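Local coordinates for putative cytochrome C (Sinorhizobium meliloti, PDB 4PWA), which binds heme c covalently and probably carries electrons as a c-type cytochrome in bacterial sulfite oxidation, at residues R10-E15 / D69-A74. Residues are numbered along the deposited sequence; the frame is centred on the assembly and turned at random.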
# COMPACT_ATOMS: atom_id res chain seq x y z
N ARG A 10 2.87 -15.40 15.12
CA ARG A 10 2.17 -15.07 13.88
C ARG A 10 0.87 -14.32 14.18
O ARG A 10 0.58 -13.29 13.60
CB ARG A 10 1.89 -16.35 13.08
CG ARG A 10 1.57 -16.16 11.60
CD ARG A 10 1.48 -17.53 10.91
NE ARG A 10 2.80 -18.09 10.62
CZ ARG A 10 3.06 -19.39 10.51
NH1 ARG A 10 2.09 -20.29 10.68
NH2 ARG A 10 4.29 -19.80 10.24
N GLU A 11 0.07 -14.86 15.09
CA GLU A 11 -1.22 -14.23 15.43
C GLU A 11 -1.02 -12.86 16.09
O GLU A 11 -1.82 -11.96 15.90
CB GLU A 11 -2.05 -15.15 16.31
CG GLU A 11 -3.44 -14.62 16.63
CD GLU A 11 -4.27 -15.59 17.45
OE1 GLU A 11 -4.62 -16.67 16.92
OE2 GLU A 11 -4.57 -15.28 18.62
N ILE A 12 0.04 -12.71 16.88
CA ILE A 12 0.31 -11.43 17.52
C ILE A 12 0.70 -10.44 16.44
O ILE A 12 0.22 -9.31 16.43
CB ILE A 12 1.43 -11.56 18.60
CG1 ILE A 12 0.92 -12.39 19.79
CG2 ILE A 12 1.90 -10.20 19.09
CD1 ILE A 12 2.02 -12.94 20.68
N PHE A 13 1.55 -10.90 15.53
CA PHE A 13 2.06 -10.07 14.43
C PHE A 13 0.96 -9.60 13.50
O PHE A 13 1.01 -8.48 13.01
CB PHE A 13 3.10 -10.86 13.63
CG PHE A 13 3.89 -10.01 12.68
CD1 PHE A 13 3.43 -9.79 11.39
CD2 PHE A 13 5.07 -9.42 13.08
CE1 PHE A 13 4.14 -9.01 10.52
CE2 PHE A 13 5.79 -8.64 12.20
CZ PHE A 13 5.33 -8.44 10.92
N LEU A 14 -0.02 -10.46 13.27
CA LEU A 14 -1.13 -10.16 12.36
C LEU A 14 -2.41 -9.58 12.98
O LEU A 14 -3.06 -8.75 12.36
CB LEU A 14 -1.51 -11.43 11.59
CG LEU A 14 -0.52 -11.83 10.49
CD1 LEU A 14 -0.78 -13.24 10.05
CD2 LEU A 14 -0.62 -10.84 9.30
N GLU A 15 -2.76 -9.99 14.21
CA GLU A 15 -4.08 -9.69 14.77
C GLU A 15 -4.05 -8.98 16.12
O GLU A 15 -4.68 -7.96 16.29
CB GLU A 15 -4.90 -10.98 14.88
CG GLU A 15 -5.29 -11.58 13.54
CD GLU A 15 -6.32 -10.74 12.81
OE1 GLU A 15 -7.53 -10.90 13.10
OE2 GLU A 15 -5.93 -9.91 11.96
N ASP A 69 4.02 -9.44 28.62
CA ASP A 69 5.44 -9.66 28.42
C ASP A 69 5.70 -10.96 27.64
O ASP A 69 6.55 -10.96 26.74
CB ASP A 69 6.19 -9.60 29.75
CG ASP A 69 6.26 -8.17 30.33
OD1 ASP A 69 5.84 -7.22 29.63
OD2 ASP A 69 6.73 -8.00 31.48
N GLU A 70 4.95 -12.02 27.95
CA GLU A 70 5.11 -13.30 27.24
C GLU A 70 4.70 -13.21 25.77
O GLU A 70 5.25 -13.91 24.93
CB GLU A 70 4.33 -14.43 27.94
CG GLU A 70 5.06 -15.80 27.90
CD GLU A 70 4.88 -16.57 26.57
OE1 GLU A 70 3.83 -17.26 26.44
OE2 GLU A 70 5.80 -16.51 25.69
N GLU A 71 3.72 -12.37 25.46
CA GLU A 71 3.33 -12.14 24.08
C GLU A 71 4.43 -11.40 23.32
O GLU A 71 4.67 -11.68 22.14
CB GLU A 71 2.04 -11.32 23.99
CG GLU A 71 0.78 -12.11 24.28
CD GLU A 71 -0.45 -11.24 24.22
OE1 GLU A 71 -0.48 -10.21 24.94
OE2 GLU A 71 -1.39 -11.56 23.46
N ILE A 72 5.06 -10.44 23.98
CA ILE A 72 6.17 -9.72 23.38
C ILE A 72 7.33 -10.70 23.09
O ILE A 72 7.95 -10.63 22.03
CB ILE A 72 6.64 -8.55 24.28
CG1 ILE A 72 5.55 -7.46 24.31
CG2 ILE A 72 7.98 -7.99 23.79
CD1 ILE A 72 5.79 -6.34 25.30
N GLU A 73 7.59 -11.63 24.01
CA GLU A 73 8.63 -12.63 23.78
C GLU A 73 8.28 -13.51 22.60
O GLU A 73 9.16 -13.89 21.83
CB GLU A 73 8.82 -13.54 25.00
CG GLU A 73 9.59 -12.92 26.13
CD GLU A 73 9.71 -13.87 27.32
OE1 GLU A 73 10.04 -15.06 27.11
OE2 GLU A 73 9.48 -13.42 28.47
N ALA A 74 6.99 -13.84 22.47
CA ALA A 74 6.55 -14.80 21.46
C ALA A 74 6.66 -14.20 20.05
O ALA A 74 7.17 -14.85 19.13
CB ALA A 74 5.15 -15.29 21.76
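E71 and A74, one turn apart on one face of helix 69-82, receive the end of I12 from helix 4-16; this is part of the packing of N- and C-terminal helices that defines the class I cytochrome c fold. The closest contacts all run through one methyl, I12 CD1. Along 69-74, E71 comes first, with its CA 7.3 Å from that of I12, the nearest pair of CA atoms across the two segments. The ethyl arm of I12 lies beside its own backbone N (chi1 -69°) and continues extended (chi2 162°), which carries CD1 across to the neighbouring helix. There it rests 3.7 Å from E71 CB and 3.9 Å from E71 CG, so the aliphatic base of the glutamate serves as an apolar surface. The same methyl lies 3.3 Å from the carbonyl O of E71, a close van der Waals contact. Beyond CG the E71 chain is extended and carries its carboxylate away from the methyl: OE1 accepts a hydrogen bond from the backbone N of T68, and OE2 forms a salt bridge with R16, which also pairs with E11 and probably eases the proximity of two like charges, E11 OE2 and E71 OE2 being 6.9 Å apart. I72, the next residue, turns from helix 4-16 and packs on helix 47-56, while V75 and L67 also touch I12, whose side chain lies about 6 Å from the heme, so this interface borders the cofactor's surroundings. No hydrogen bond joins the two segments. One turn after E70, A74 points back toward I12 and offers its CB to I12 CD1 at 4.1 Å.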